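Local coordinates for protein similar to sp|P32453 Saccharomyces cerevisiae YNL315c ATP11 (Candida glabrata CBS 138, PDB 2P4F) that probably binds unfolded protein as a mitochondrial chaperone of the ATP11 family, consistent with a role in assembling the F1 part of ATP synthase, at residues 212-220 with 231-242; 179-187 with 196-204. All coordinates share one frame; numbering follows the deposited sequence.

Contact 1 (212-220 with 231-242); sequences KPHTTIQFH and LMNGQVESDSNV
Antiparallel strand pairing joins 215-220 to 231-236 inside the six-stranded sheet, with Thr-216, Gln-218 and His-220 forming hydrogen-bonded pairs with Gln-235, Asn-233 and Leu-231. On the face that carries these side chains, Asn-233 uses both ends of its amide. ND2 donates in its own plane to a lone pair of Gln-218 OE1 (3.0 Å), which is also hydrogen-bonded to Tyr-105 OH; the two amide planes are nearly perpendicular (86°). OD1 accepts a hydrogen bond from His-220 NE2 (2.8 Å), with ring and amide almost coplanar although the bond is bent, its N-H...O angle being 135°. A chi1 of 55° swings the Asn-233 amide over the neighbouring strand, and an amide suits a place between one donor and one acceptor.

The other face is largely apolar. Met-232 lays CG over the Phe-219 ring, 4.0 Å from its centroid, while SD sits obliquely beside it, a Met-aromatic contact; CG also presses on Ile-217 CG2 (3.4 Å). Gly-234, without a side chain, lets the backbones close to 3.9 Å between its CA and that of Ile-217. Beyond the strand ends Val-242 CG2 stands over the centre of the His-214 ring, and Lys-212 NZ forms salt bridges with Glu-237 OE2 and the poorly ordered Asp-239 OD2.

Helix 244-257 covers Thr-215, Ile-217 and Val-236, helix 116-126 packs on Leu-231 and Asn-233, and strands 193-200 and 133-139 flank the pair.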
loop_
_atom_site.group_PDB
_atom_site.type_symbol
_atom_site.label_atom_id
_atom_site.label_comp_id
_atom_site.label_asym_id
_atom_site.label_seq_id
_atom_site.Cartn_x
_atom_site.Cartn_y
_atom_site.Cartn_z
ATOM N N LYS A 212 -14.089 2.521 -9.239
ATOM C CA LYS A 212 -13.142 1.450 -8.893
ATOM C C LYS A 212 -11.727 1.992 -8.647
ATOM O O LYS A 212 -11.266 2.806 -9.424
ATOM C CB LYS A 212 -13.184 0.466 -10.062
ATOM C CG LYS A 212 -12.324 -0.717 -10.238
ATOM C CD LYS A 212 -12.734 -1.556 -11.460
ATOM C CE LYS A 212 -12.638 -0.720 -12.732
ATOM N NZ LYS A 212 -11.979 -1.473 -13.841
ATOM N N PRO A 213 -11.017 1.538 -7.628
ATOM C CA PRO A 213 -9.618 1.932 -7.503
ATOM C C PRO A 213 -8.843 1.509 -8.736
ATOM O O PRO A 213 -9.032 0.420 -9.262
ATOM C CB PRO A 213 -9.075 1.140 -6.306
ATOM C CG PRO A 213 -10.262 0.554 -5.656
ATOM C CD PRO A 213 -11.456 0.594 -6.582
ATOM N N HIS A 214 -7.919 2.345 -9.202
ATOM C CA HIS A 214 -7.060 1.858 -10.297
ATOM C C HIS A 214 -5.989 0.911 -9.780
ATOM O O HIS A 214 -5.445 0.129 -10.569
ATOM C CB HIS A 214 -6.413 3.032 -11.009
ATOM C CG HIS A 214 -5.713 4.028 -10.130
ATOM N ND1 HIS A 214 -4.528 3.738 -9.493
ATOM C CD2 HIS A 214 -6.062 5.332 -9.844
ATOM C CE1 HIS A 214 -4.153 4.831 -8.812
ATOM N NE2 HIS A 214 -5.073 5.801 -9.013
ATOM N N THR A 215 -5.652 0.978 -8.495
ATOM C CA THR A 215 -4.587 0.129 -7.917
ATOM C C THR A 215 -5.110 -0.502 -6.625
ATOM O O THR A 215 -5.588 0.273 -5.744
ATOM C CB THR A 215 -3.334 0.962 -7.636
ATOM O OG1 THR A 215 -2.840 1.475 -8.888
ATOM C CG2 THR A 215 -2.200 0.087 -7.066
ATOM N N THR A 216 -5.040 -1.805 -6.486
ATOM C CA THR A 216 -5.420 -2.456 -5.217
ATOM C C THR A 216 -4.228 -3.270 -4.787
ATOM O O THR A 216 -3.669 -4.053 -5.605
ATOM C CB THR A 216 -6.630 -3.375 -5.428
ATOM O OG1 THR A 216 -7.774 -2.504 -5.702
ATOM C CG2 THR A 216 -7.030 -4.185 -4.212
ATOM N N ILE A 217 -3.802 -3.160 -3.557
ATOM C CA ILE A 217 -2.651 -3.874 -3.028
ATOM C C ILE A 217 -3.129 -4.700 -1.841
ATOM O O ILE A 217 -3.841 -4.192 -0.987
ATOM C CB ILE A 217 -1.538 -2.897 -2.616
ATOM C CG1 ILE A 217 -1.167 -1.944 -3.796
ATOM C CG2 ILE A 217 -0.364 -3.670 -2.097
ATOM C CD1 ILE A 217 -0.374 -0.762 -3.429
ATOM N N GLN A 218 -2.680 -5.986 -1.807
ATOM C CA GLN A 218 -2.933 -6.821 -0.656
ATOM C C GLN A 218 -1.596 -7.073 0.061
ATOM O O GLN A 218 -0.589 -7.348 -0.634
ATOM C CB GLN A 218 -3.508 -8.202 -1.007
ATOM C CG GLN A 218 -4.871 -8.165 -1.735
ATOM C CD GLN A 218 -5.426 -9.591 -1.708
ATOM O OE1 GLN A 218 -4.858 -10.430 -2.470
ATOM N NE2 GLN A 218 -6.428 -9.881 -0.868
ATOM N N PHE A 219 -1.661 -6.985 1.406
ATOM C CA PHE A 219 -0.550 -7.418 2.249
ATOM C C PHE A 219 -1.025 -8.594 3.059
ATOM O O PHE A 219 -2.016 -8.468 3.771
ATOM C CB PHE A 219 -0.115 -6.277 3.168
ATOM C CG PHE A 219 0.474 -5.099 2.436
ATOM C CD1 PHE A 219 1.836 -5.002 2.161
ATOM C CD2 PHE A 219 -0.358 -4.051 2.036
ATOM C CE1 PHE A 219 2.418 -3.913 1.496
ATOM C CE2 PHE A 219 0.191 -2.966 1.363
ATOM C CZ PHE A 219 1.562 -2.882 1.126
ATOM N N HIS A 220 -0.320 -9.717 2.917
ATOM C CA HIS A 220 -0.711 -10.936 3.623
ATOM C C HIS A 220 0.188 -11.144 4.810
ATOM O O HIS A 220 1.406 -11.183 4.618
ATOM C CB HIS A 220 -0.563 -12.145 2.676
ATOM C CG HIS A 220 -1.469 -11.941 1.496
ATOM N ND1 HIS A 220 -2.827 -12.145 1.559
ATOM C CD2 HIS A 220 -1.148 -11.530 0.233
ATOM C CE1 HIS A 220 -3.333 -11.872 0.368
ATOM N NE2 HIS A 220 -2.337 -11.479 -0.473
ATOM N N LEU A 231 3.793 -10.825 2.551
ATOM C CA LEU A 231 3.789 -11.023 1.086
ATOM C C LEU A 231 2.827 -10.000 0.503
ATOM O O LEU A 231 1.665 -9.895 0.978
ATOM C CB LEU A 231 3.333 -12.453 0.773
ATOM C CG LEU A 231 4.353 -13.530 1.223
ATOM C CD1 LEU A 231 3.837 -14.843 0.623
ATOM C CD2 LEU A 231 5.744 -13.240 0.809
ATOM N N MET A 232 3.280 -9.249 -0.518
ATOM C CA MET A 232 2.421 -8.221 -1.129
ATOM C C MET A 232 2.105 -8.520 -2.559
ATOM O O MET A 232 3.046 -8.962 -3.256
ATOM C CB MET A 232 3.173 -6.868 -1.054
ATOM C CG MET A 232 2.305 -5.724 -1.564
ATOM S SD MET A 232 3.318 -4.225 -1.851
ATOM C CE MET A 232 3.905 -4.612 -3.502
ATOM N N ASN A 233 0.865 -8.385 -2.967
ATOM C CA ASN A 233 0.520 -8.497 -4.380
ATOM C C ASN A 233 -0.387 -7.310 -4.700
ATOM O O ASN A 233 -1.321 -7.035 -3.958
ATOM C CB ASN A 233 -0.159 -9.811 -4.771
ATOM C CG ASN A 233 -1.405 -10.095 -3.958
ATOM O OD1 ASN A 233 -1.278 -10.419 -2.779
ATOM N ND2 ASN A 233 -2.633 -10.040 -4.455
ATOM N N GLY A 234 -0.115 -6.608 -5.789
ATOM C CA GLY A 234 -1.033 -5.540 -6.180
ATOM C C GLY A 234 -1.266 -5.634 -7.658
ATOM O O GLY A 234 -0.511 -6.280 -8.422
ATOM N N GLN A 235 -2.350 -5.014 -8.079
ATOM C CA GLN A 235 -2.699 -5.030 -9.505
ATOM C C GLN A 235 -3.072 -3.601 -9.913
ATOM O O GLN A 235 -3.777 -2.913 -9.112
ATOM C CB GLN A 235 -3.887 -5.945 -9.846
ATOM C CG GLN A 235 -3.522 -7.410 -10.029
ATOM C CD GLN A 235 -4.716 -8.350 -10.080
ATOM O OE1 GLN A 235 -4.594 -9.570 -10.120
ATOM N NE2 GLN A 235 -5.917 -7.776 -10.085
ATOM N N VAL A 236 -2.659 -3.162 -11.068
ATOM C CA VAL A 236 -3.064 -1.871 -11.625
ATOM C C VAL A 236 -4.041 -2.134 -12.754
ATOM O O VAL A 236 -3.748 -2.971 -13.643
ATOM C CB VAL A 236 -1.853 -1.069 -12.160
ATOM C CG1 VAL A 236 -2.262 0.299 -12.705
ATOM C CG2 VAL A 236 -0.858 -0.964 -11.020
ATOM N N GLU A 237 -5.170 -1.473 -12.789
ATOM C CA GLU A 237 -6.176 -1.720 -13.810
ATOM C C GLU A 237 -5.694 -1.274 -15.187
ATOM O O GLU A 237 -5.190 -0.180 -15.423
ATOM C CB GLU A 237 -7.452 -0.967 -13.437
ATOM C CG GLU A 237 -8.176 -1.459 -12.197
ATOM C CD GLU A 237 -8.734 -2.846 -12.407
ATOM O OE1 GLU A 237 -8.320 -3.786 -11.703
ATOM O OE2 GLU A 237 -9.586 -3.011 -13.297
ATOM N N SER A 238 -5.876 -2.164 -16.170
ATOM C CA SER A 238 -5.306 -1.825 -17.480
ATOM C C SER A 238 -6.097 -0.709 -18.153
ATOM O O SER A 238 -5.513 -0.005 -19.002
ATOM C CB SER A 238 -5.200 -3.040 -18.390
ATOM O OG SER A 238 -6.336 -3.882 -18.305
ATOM N N ASP A 239 -7.364 -0.529 -17.809
ATOM C CA ASP A 239 -8.208 0.529 -18.387
ATOM C C ASP A 239 -7.864 1.903 -17.843
ATOM O O ASP A 239 -8.414 2.896 -18.293
ATOM C CB ASP A 239 -9.685 0.293 -18.021
ATOM C CG ASP A 239 -9.761 0.150 -16.496
ATOM O OD1 ASP A 239 -9.551 1.140 -15.749
ATOM O OD2 ASP A 239 -10.024 -0.975 -15.991
ATOM N N SER A 240 -7.011 2.003 -16.815
ATOM C CA SER A 240 -6.748 3.300 -16.217
ATOM C C SER A 240 -5.559 3.980 -16.868
ATOM O O SER A 240 -4.810 3.298 -17.579
ATOM C CB SER A 240 -6.442 3.116 -14.724
ATOM O OG SER A 240 -5.089 2.707 -14.608
ATOM N N ASN A 241 -5.327 5.270 -16.639
ATOM C CA ASN A 241 -4.125 5.871 -17.245
ATOM C C ASN A 241 -3.037 5.989 -16.185
ATOM O O ASN A 241 -2.197 6.895 -16.166
ATOM C CB ASN A 241 -4.447 7.227 -17.863
ATOM C CG ASN A 241 -4.916 8.164 -16.760
ATOM O OD1 ASN A 241 -5.193 7.692 -15.647
ATOM N ND2 ASN A 241 -4.993 9.447 -17.069
ATOM N N VAL A 242 -3.057 5.037 -15.255
ATOM C CA VAL A 242 -1.988 4.920 -14.292
ATOM C C VAL A 242 -1.071 3.790 -14.748
ATOM O O VAL A 242 -1.519 2.637 -14.887
ATOM C CB VAL A 242 -2.493 4.630 -12.869
ATOM C CG1 VAL A 242 -1.320 4.427 -11.898
ATOM C CG2 VAL A 242 -3.386 5.774 -12.401
#

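Contact 2 (179-187 with 196-204)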
loop_
_atom_site.group_PDB
_atom_site.type_symbol
_atom_site.label_atom_id
_atom_site.label_comp_id
_atom_site.label_asym_id
_atom_site.label_seq_id
_atom_site.Cartn_x
_atom_site.Cartn_y
_atom_site.Cartn_z
ATOM N N VAL A 179 -0.505 18.005 -11.166
ATOM C CA VAL A 179 -0.620 16.779 -10.404
ATOM C C VAL A 179 -2.103 16.388 -10.384
ATOM O O VAL A 179 -2.997 17.231 -10.446
ATOM C CB VAL A 179 -0.096 16.833 -8.966
ATOM C CG1 VAL A 179 1.400 17.124 -8.961
ATOM C CG2 VAL A 179 -0.874 17.868 -8.155
ATOM N N GLU A 180 -2.269 15.080 -10.308
ATOM C CA GLU A 180 -3.619 14.529 -10.148
ATOM C C GLU A 180 -3.741 13.907 -8.772
ATOM O O GLU A 180 -2.952 13.003 -8.431
ATOM C CB GLU A 180 -3.854 13.502 -11.250
ATOM C CG GLU A 180 -3.676 14.159 -12.626
ATOM C CD GLU A 180 -4.017 13.191 -13.741
ATOM O OE1 GLU A 180 -4.656 12.152 -13.479
ATOM O OE2 GLU A 180 -3.640 13.468 -14.898
ATOM N N LEU A 181 -4.698 14.394 -7.951
ATOM C CA LEU A 181 -4.804 13.808 -6.621
ATOM C C LEU A 181 -5.459 12.433 -6.636
ATOM O O LEU A 181 -6.391 12.213 -7.403
ATOM C CB LEU A 181 -5.641 14.733 -5.714
ATOM C CG LEU A 181 -5.072 16.140 -5.539
ATOM C CD1 LEU A 181 -6.043 16.951 -4.657
ATOM C CD2 LEU A 181 -3.663 16.085 -4.964
ATOM N N GLN A 182 -4.932 11.606 -5.740
ATOM C CA GLN A 182 -5.397 10.238 -5.538
ATOM C C GLN A 182 -5.822 10.065 -4.100
ATOM O O GLN A 182 -5.080 10.534 -3.242
ATOM C CB GLN A 182 -4.253 9.259 -5.814
ATOM C CG GLN A 182 -3.518 9.525 -7.129
ATOM C CD GLN A 182 -4.378 9.444 -8.370
ATOM O OE1 GLN A 182 -5.130 8.478 -8.529
ATOM N NE2 GLN A 182 -4.284 10.416 -9.301
ATOM N N TYR A 183 -6.935 9.379 -3.854
ATOM C CA TYR A 183 -7.159 8.888 -2.496
ATOM C C TYR A 183 -6.379 7.621 -2.274
ATOM O O TYR A 183 -6.279 6.776 -3.188
ATOM C CB TYR A 183 -8.639 8.549 -2.353
ATOM C CG TYR A 183 -9.544 9.691 -1.939
ATOM C CD1 TYR A 183 -9.259 10.391 -0.772
ATOM C CD2 TYR A 183 -10.672 10.034 -2.654
ATOM C CE1 TYR A 183 -10.072 11.445 -0.349
ATOM C CE2 TYR A 183 -11.505 11.065 -2.252
ATOM C CZ TYR A 183 -11.187 11.778 -1.092
ATOM O OH TYR A 183 -11.981 12.779 -0.635
ATOM N N VAL A 184 -5.875 7.480 -1.057
ATOM C CA VAL A 184 -5.273 6.258 -0.545
ATOM C C VAL A 184 -6.150 5.760 0.578
ATOM O O VAL A 184 -6.386 6.572 1.513
ATOM C CB VAL A 184 -3.853 6.530 -0.008
ATOM C CG1 VAL A 184 -3.260 5.275 0.645
ATOM C CG2 VAL A 184 -2.961 7.074 -1.125
ATOM N N GLN A 185 -6.645 4.540 0.557
ATOM C CA GLN A 185 -7.465 4.057 1.666
ATOM C C GLN A 185 -6.914 2.687 2.100
ATOM O O GLN A 185 -6.787 1.794 1.259
ATOM C CB GLN A 185 -8.971 3.914 1.283
ATOM C CG GLN A 185 -9.825 3.675 2.552
ATOM C CD GLN A 185 -11.315 3.657 2.253
ATOM O OE1 GLN A 185 -11.751 3.725 1.065
ATOM N NE2 GLN A 185 -12.104 3.569 3.323
ATOM N N TRP A 186 -6.665 2.566 3.402
ATOM C CA TRP A 186 -6.314 1.274 3.978
ATOM C C TRP A 186 -7.577 0.587 4.477
ATOM O O TRP A 186 -8.398 1.228 5.162
ATOM C CB TRP A 186 -5.352 1.464 5.131
ATOM C CG TRP A 186 -3.987 1.914 4.721
ATOM C CD1 TRP A 186 -3.517 3.205 4.603
ATOM C CD2 TRP A 186 -2.892 1.063 4.378
ATOM N NE1 TRP A 186 -2.188 3.218 4.197
ATOM C CE2 TRP A 186 -1.794 1.897 4.062
ATOM C CE3 TRP A 186 -2.753 -0.345 4.311
ATOM C CZ2 TRP A 186 -0.558 1.382 3.684
ATOM C CZ3 TRP A 186 -1.515 -0.831 3.937
ATOM C CH2 TRP A 186 -0.431 0.007 3.627
ATOM N N GLN A 187 -7.734 -0.655 4.115
ATOM C CA GLN A 187 -8.891 -1.450 4.511
ATOM C C GLN A 187 -8.400 -2.722 5.195
ATOM O O GLN A 187 -7.521 -3.453 4.657
ATOM C CB GLN A 187 -9.761 -1.785 3.293
ATOM C CG GLN A 187 -10.361 -0.498 2.761
ATOM C CD GLN A 187 -11.694 -0.748 2.113
ATOM O OE1 GLN A 187 -11.851 -1.765 1.418
ATOM N NE2 GLN A 187 -12.592 0.188 2.375
ATOM N N CYS A 196 -4.600 -1.896 0.498
ATOM C CA CYS A 196 -4.394 -0.465 0.255
ATOM C C CYS A 196 -5.013 -0.171 -1.099
ATOM O O CYS A 196 -4.607 -0.844 -2.098
ATOM C CB CYS A 196 -2.880 -0.153 0.311
ATOM S SG CYS A 196 -2.626 1.640 0.054
ATOM N N LEU A 197 -5.979 0.729 -1.223
ATOM C CA LEU A 197 -6.713 1.003 -2.435
ATOM C C LEU A 197 -6.384 2.428 -2.881
ATOM O O LEU A 197 -6.458 3.339 -2.027
ATOM C CB LEU A 197 -8.216 0.917 -2.179
ATOM C CG LEU A 197 -8.743 -0.351 -1.453
ATOM C CD1 LEU A 197 -10.270 -0.257 -1.372
ATOM C CD2 LEU A 197 -8.257 -1.609 -2.117
ATOM N N ILE A 198 -6.040 2.635 -4.126
ATOM C CA ILE A 198 -5.726 3.963 -4.633
ATOM C C ILE A 198 -6.678 4.295 -5.770
ATOM O O ILE A 198 -6.816 3.528 -6.730
ATOM C CB ILE A 198 -4.227 4.063 -5.016
ATOM C CG1 ILE A 198 -3.299 3.470 -3.935
ATOM C CG2 ILE A 198 -3.870 5.534 -5.316
ATOM C CD1 ILE A 198 -1.811 3.537 -4.319
ATOM N N THR A 199 -7.346 5.454 -5.659
ATOM C CA THR A 199 -8.440 5.856 -6.518
ATOM C C THR A 199 -8.258 7.305 -6.971
ATOM O O THR A 199 -7.857 8.162 -6.156
ATOM C CB THR A 199 -9.779 5.795 -5.749
ATOM O OG1 THR A 199 -9.896 4.483 -5.183
ATOM C CG2 THR A 199 -10.948 6.054 -6.681
ATOM N N SER A 200 -8.530 7.571 -8.227
ATOM C CA SER A 200 -8.374 8.979 -8.615
ATOM C C SER A 200 -9.455 9.868 -8.032
ATOM O O SER A 200 -10.658 9.547 -8.168
ATOM C CB SER A 200 -8.366 9.077 -10.135
ATOM O OG SER A 200 -8.241 10.424 -10.548
ATOM N N LEU A 201 -9.085 10.958 -7.404
ATOM C CA LEU A 201 -10.071 11.703 -6.610
ATOM C C LEU A 201 -11.081 12.407 -7.498
ATOM O O LEU A 201 -12.270 12.498 -7.179
ATOM C CB LEU A 201 -9.291 12.694 -5.723
ATOM C CG LEU A 201 -10.120 13.467 -4.683
ATOM C CD1 LEU A 201 -9.264 13.753 -3.449
ATOM C CD2 LEU A 201 -10.590 14.760 -5.254
ATOM N N ALA A 202 -10.659 12.980 -8.636
ATOM C CA ALA A 202 -11.592 13.846 -9.360
ATOM C C ALA A 202 -12.761 13.066 -9.949
ATOM O O ALA A 202 -13.838 13.686 -10.048
ATOM C CB ALA A 202 -10.846 14.604 -10.459
ATOM N N GLU A 203 -12.554 11.801 -10.314
ATOM C CA GLU A 203 -13.553 11.110 -11.108
ATOM C C GLU A 203 -14.306 10.032 -10.357
ATOM O O GLU A 203 -15.182 9.394 -10.962
ATOM C CB GLU A 203 -12.905 10.454 -12.359
ATOM C CG GLU A 203 -12.310 11.486 -13.326
ATOM C CD GLU A 203 -10.848 11.744 -13.038
ATOM O OE1 GLU A 203 -10.328 11.140 -12.066
ATOM O OE2 GLU A 203 -10.151 12.549 -13.723
ATOM N N TYR A 204 -13.993 9.802 -9.084
ATOM C CA TYR A 204 -14.492 8.543 -8.512
ATOM C C TYR A 204 -15.997 8.528 -8.278
ATOM O O TYR A 204 -16.544 7.440 -8.044
ATOM C CB TYR A 204 -13.744 8.232 -7.220
ATOM C CG TYR A 204 -14.181 8.926 -5.959
ATOM C CD1 TYR A 204 -14.822 8.235 -4.956
ATOM C CD2 TYR A 204 -13.909 10.284 -5.745
ATOM C CE1 TYR A 204 -15.242 8.808 -3.758
ATOM C CE2 TYR A 204 -14.330 10.869 -4.554
ATOM C CZ TYR A 204 -14.982 10.150 -3.583
ATOM O OH TYR A 204 -15.385 10.727 -2.394
HETATM O O HOH W 1 -5.697 10.523 -11.926
HETATM O O HOH W 2 -7.847 13.427 -9.443
#
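Tyr-183 turns the edge of its ring toward the face of Tyr-204 in an offset edge-to-face pair, planes at 84° and centroids 5.5 Å apart. The same Tyr-183 ring receives Leu-201 over one face: CD1 lies 3.8 Å from the centroid, displaced toward the rim near CZ. Leu-201 reaches it because its CG stands opposite the backbone N (chi1 -173°), and a branched aliphatic tip suits a flat ring that must also leave its edge to another aromatic.

At the other end of the strands, on the face shared by Val-184 and Ile-198, Cys-196 packs over the face of the Trp-186 indole. CB and SG both sit over the six-membered ring, SG 4.2 Å from its centroid, and SG also meets Val-184 CG1 at 3.7 Å. A small, polarisable thiol can touch the indole face and the valine methyl at once.

Gln-182 folds back at chi2 (-60°), bringing NE2 to Glu-180 O at 3.0 Å, from above the carbonyl plane, while OE1 lies over Ser-200 CA and takes its hydrogen bond from His-214. One water joins Glu-180 OE1, Gln-182 NE2 and Ser-200 OG; a second ties Ser-200 OG to Leu-181 O and Ala-202 N. Ser-200 OG itself donates to Glu-203 OE1 (2.7 Å), so this small hydroxyl is gripped by two waters and a carboxylate.

With the short connection from strand 179-190 to 193-200, the paired backbone bonds at Tyr-183 with Thr-199 and at Gln-185 with Leu-197 make this a beta hairpin, here part of the curved half-barrel sheet.

In the fold
Both contacts are antiparallel strand pairs of one sheet, and strands 215-220 and 193-200 are neighbours in it, bonded through Ile-217 O and Cys-196 N. A side-chain hydrogen bond also ties the two contacts together. Contact 1 is the more buried; its paired strands are separated by the short helix 224-227, and it keeps an amide-imidazole network on one face and Met-aromatic packing on the other. Contact 2 closes a tight hairpin and is only partly buried, with Tyr-183 meeting the loop residue Tyr-204 at its more exposed side and waters at its end. Helix 244-257 is the shared cover on the mostly apolar face of both.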